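V-type ATPase 116 kDa subunit (Meiothermus ruber, PDB 3RRK) is the cytoplasmic N-terminal domain of subunit I, the subunit a homologue of a V-type ATPase, and probably serves the rotary proton-transporting enzyme as part of its stator. Local coordinates at residues K63-V68 and K268-R273. Residues are numbered along the deposited sequence; the frame is centred on the assembly and turned at random.
Sequences KRWEAV and KDEVAR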
ATOM      1  N   LYS A  63      13.574 -17.569   2.148  1.00 40.10           N
ATOM      2  CA  LYS A  63      13.331 -16.206   2.607  1.00 41.40           C
ATOM      3  C   LYS A  63      13.670 -15.204   1.510  1.00 46.47           C
ATOM      4  O   LYS A  63      12.931 -14.246   1.304  1.00 61.95           O
ATOM      5  CB  LYS A  63      14.103 -15.883   3.891  1.00 56.48           C
ATOM      6  CG  LYS A  63      13.648 -16.628   5.139  1.00 79.85           C
ATOM      7  CD  LYS A  63      12.376 -16.044   5.755  1.00 96.55           C
ATOM      8  CE  LYS A  63      12.696 -15.000   6.828  1.00106.23           C
ATOM      9  NZ  LYS A  63      11.462 -14.440   7.474  1.00110.10           N
ATOM     10  N   ARG A  64      14.778 -15.417   0.801  1.00 43.53           N
ATOM     11  CA  ARG A  64      15.169 -14.498  -0.283  1.00 48.47           C
ATOM     12  C   ARG A  64      14.210 -14.519  -1.477  1.00 48.63           C
ATOM     13  O   ARG A  64      13.972 -13.472  -2.105  1.00 45.41           O
ATOM     14  CB  ARG A  64      16.636 -14.711  -0.722  1.00 40.74           C
ATOM     15  CG  ARG A  64      17.631 -14.460   0.426  1.00 38.68           C
ATOM     16  CD  ARG A  64      19.009 -15.071   0.180  1.00 40.27           C
ATOM     17  NE  ARG A  64      19.494 -14.776  -1.165  1.00 45.21           N
ATOM     18  CZ  ARG A  64      20.599 -15.302  -1.673  1.00 48.60           C
ATOM     19  NH1 ARG A  64      21.318 -16.147  -0.946  1.00 47.36           N
ATOM     20  NH2 ARG A  64      20.983 -14.984  -2.899  1.00 45.43           N
ATOM     21  N   TRP A  65      13.648 -15.693  -1.781  1.00 48.74           N
ATOM     22  CA  TRP A  65      12.669 -15.786  -2.868  1.00 48.06           C
ATOM     23  C   TRP A  65      11.359 -15.097  -2.506  1.00 45.34           C
ATOM     24  O   TRP A  65      10.704 -14.500  -3.359  1.00 46.91           O
ATOM     25  CB  TRP A  65      12.417 -17.240  -3.267  1.00 46.34           C
ATOM     26  CG  TRP A  65      13.415 -17.808  -4.201  1.00 45.58           C
ATOM     27  CD1 TRP A  65      14.301 -18.812  -3.938  1.00 53.62           C
ATOM     28  CD2 TRP A  65      13.653 -17.405  -5.556  1.00 44.63           C
ATOM     29  NE1 TRP A  65      15.071 -19.069  -5.051  1.00 52.86           N
ATOM     30  CE2 TRP A  65      14.689 -18.223  -6.061  1.00 48.90           C
ATOM     31  CE3 TRP A  65      13.086 -16.436  -6.396  1.00 48.59           C
ATOM     32  CZ2 TRP A  65      15.180 -18.100  -7.363  1.00 46.58           C
ATOM     33  CZ3 TRP A  65      13.562 -16.320  -7.695  1.00 46.40           C
ATOM     34  CH2 TRP A  65      14.602 -17.152  -8.165  1.00 50.55           C
ATOM     35  N   GLU A  66      10.985 -15.188  -1.233  1.00 43.28           N
ATOM     36  CA  GLU A  66       9.812 -14.482  -0.733  1.00 50.75           C
ATOM     37  C   GLU A  66       9.997 -12.969  -0.835  1.00 53.13           C
ATOM     38  O   GLU A  66       9.063 -12.240  -1.156  1.00 57.05           O
ATOM     39  CB  GLU A  66       9.521 -14.887   0.700  1.00 47.37           C
ATOM     40  CG  GLU A  66       9.058 -16.329   0.854  1.00 57.50           C
ATOM     41  CD  GLU A  66       8.818 -16.713   2.306  1.00 64.68           C
ATOM     42  OE1 GLU A  66       9.620 -16.264   3.168  1.00 57.13           O
ATOM     43  OE2 GLU A  66       7.831 -17.455   2.571  1.00 66.73           O
ATOM     44  N   ALA A  67      11.218 -12.514  -0.572  1.00 49.29           N
ATOM     45  CA  ALA A  67      11.572 -11.098  -0.671  1.00 44.98           C
ATOM     46  C   ALA A  67      11.508 -10.655  -2.133  1.00 48.99           C
ATOM     47  O   ALA A  67      11.012  -9.567  -2.438  1.00 49.59           O
ATOM     48  CB  ALA A  67      12.972 -10.844  -0.072  1.00 35.94           C
ATOM     49  N   VAL A  68      12.001 -11.499  -3.038  1.00 45.35           N
ATOM     50  CA  VAL A  68      11.783 -11.255  -4.458  1.00 51.54           C
ATOM     51  C   VAL A  68      10.288 -11.140  -4.792  1.00 50.46           C
ATOM     52  O   VAL A  68       9.869 -10.202  -5.458  1.00 56.71           O
ATOM     53  CB  VAL A  68      12.398 -12.334  -5.349  1.00 57.98           C
ATOM     54  CG1 VAL A  68      12.114 -12.010  -6.797  1.00 50.49           C
ATOM     55  CG2 VAL A  68      13.889 -12.455  -5.112  1.00 36.46           C
ATOM     56  N   LYS A 268       7.244 -16.729  -7.375  1.00 61.23           N
ATOM     57  CA  LYS A 268       6.037 -17.410  -6.902  1.00 60.48           C
ATOM     58  C   LYS A 268       6.207 -18.924  -6.918  1.00 60.55           C
ATOM     59  O   LYS A 268       5.886 -19.588  -5.930  1.00 72.48           O
ATOM     60  CB  LYS A 268       4.819 -17.011  -7.728  1.00 64.56           C
ATOM     61  CG  LYS A 268       4.140 -15.743  -7.216  1.00 71.59           C
ATOM     62  CD  LYS A 268       3.559 -15.997  -5.840  1.00 79.88           C
ATOM     63  CE  LYS A 268       2.225 -15.296  -5.637  1.00 85.49           C
ATOM     64  NZ  LYS A 268       1.894 -15.162  -4.185  1.00 88.58           N
ATOM     65  N   ASP A 269       6.735 -19.466  -8.015  1.00 48.01           N
ATOM     66  CA  ASP A 269       6.941 -20.911  -8.122  1.00 57.16           C
ATOM     67  C   ASP A 269       8.031 -21.399  -7.208  1.00 67.31           C
ATOM     68  O   ASP A 269       7.969 -22.529  -6.706  1.00 72.28           O
ATOM     69  CB  ASP A 269       7.312 -21.343  -9.547  1.00 70.04           C
ATOM     70  CG  ASP A 269       6.294 -20.909 -10.570  1.00 92.60           C
ATOM     71  OD1 ASP A 269       5.114 -20.698 -10.194  1.00 96.17           O
ATOM     72  OD2 ASP A 269       6.684 -20.771 -11.752  1.00103.59           O
ATOM     73  N   GLU A 270       9.052 -20.564  -7.027  1.00 58.93           N
ATOM     74  CA  GLU A 270      10.186 -20.958  -6.219  1.00 58.88           C
ATOM     75  C   GLU A 270       9.742 -21.134  -4.778  1.00 61.66           C
ATOM     76  O   GLU A 270      10.102 -22.111  -4.113  1.00 67.14           O
ATOM     77  CB  GLU A 270      11.306 -19.934  -6.334  1.00 55.97           C
ATOM     78  CG  GLU A 270      12.098 -20.101  -7.595  1.00 51.89           C
ATOM     79  CD  GLU A 270      12.905 -21.374  -7.574  1.00 63.46           C
ATOM     80  OE1 GLU A 270      12.920 -22.042  -6.524  1.00 63.80           O
ATOM     81  OE2 GLU A 270      13.528 -21.711  -8.594  1.00 75.19           O
ATOM     82  N   VAL A 271       8.919 -20.204  -4.318  1.00 51.34           N
ATOM     83  CA  VAL A 271       8.398 -20.255  -2.967  1.00 58.84           C
ATOM     84  C   VAL A 271       7.522 -21.502  -2.736  1.00 61.05           C
ATOM     85  O   VAL A 271       7.716 -22.234  -1.760  1.00 60.36           O
ATOM     86  CB  VAL A 271       7.661 -18.958  -2.634  1.00 52.86           C
ATOM     87  CG1 VAL A 271       6.879 -19.108  -1.362  1.00 52.05           C
ATOM     88  CG2 VAL A 271       8.673 -17.794  -2.543  1.00 40.74           C
ATOM     89  N   ALA A 272       6.601 -21.765  -3.655  1.00 53.11           N
ATOM     90  CA  ALA A 272       5.767 -22.964  -3.580  1.00 53.69           C
ATOM     91  C   ALA A 272       6.609 -24.222  -3.510  1.00 66.41           C
ATOM     92  O   ALA A 272       6.312 -25.158  -2.764  1.00 71.00           O
ATOM     93  CB  ALA A 272       4.817 -23.037  -4.771  1.00 36.68           C
ATOM     94  N   ARG A 273       7.662 -24.239  -4.307  1.00 69.41           N
ATOM     95  CA  ARG A 273       8.521 -25.401  -4.390  1.00 75.18           C
ATOM     96  C   ARG A 273       9.203 -25.622  -3.046  1.00 72.32           C
ATOM     97  O   ARG A 273       9.214 -26.731  -2.520  1.00 83.55           O
ATOM     98  CB  ARG A 273       9.536 -25.181  -5.508  1.00 87.93           C
ATOM     99  CG  ARG A 273      10.580 -26.253  -5.696  1.00 97.94           C
ATOM    100  CD  ARG A 273      11.418 -25.901  -6.918  1.00111.11           C
ATOM    101  NE  ARG A 273      10.561 -25.424  -8.006  1.00119.21           N
ATOM    102  CZ  ARG A 273      10.979 -24.683  -9.030  1.00123.49           C
ATOM    103  NH1 ARG A 273      12.252 -24.319  -9.122  1.00124.31           N
ATOM    104  NH2 ARG A 273      10.117 -24.294  -9.961  1.00122.52           N
TER
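The indole of Trp65 lies flat against the side chain of Glu270, and this stack is the tight part of the contact. Glu270 CB sits 3.5 Å from Trp65 CD2. Glu270 CG stands over the six-membered ring of Trp65, 3.6 Å from its centroid and 11° off the normal, a CH-pi contact. A bend at chi2 (-69°) turns the glutamate chain along the indole, leaving its carboxylate plane almost parallel to the ring. Glutamate suits this place because its methylenes cover an aromatic face while its acid group reaches charged partners: Glu270 OE2 is 3.0 Å from Arg273 NH1, one turn on, and also pairs with Arg266. Two guanidinium groups thus hold the carboxylate and probably favour its charged form. Trp65 is broad enough to span the gap between the helices, and it also touches Leu94 of helix 94-138.

Beside the stack, Val271 fills the narrower space near the helix backbones. With CG1 anti to the backbone N, its other methyl, CG2, lies 3.9 Å from Trp65 CB and 3.7 Å from Glu66 CG. A short branched residue fits where the two helix backbones come closest, the CA atoms of Trp65 and Val271 being 6.2 Å apart. The Glu66 side is looser and partly exposed: only its aliphatic part meets the valine, crossing it at about a right angle, while the carboxylate forms a salt bridge with Lys275 farther along helix 224-281.

The short axes approach to 8.8 Å at 149°. This is an antiparallel helix pair, helix 56-79 packed on the long helix 224-281 with helix 94-138 as a third helix against Trp65, at the proximal-lobe end of the elongated cytoplasmic domain.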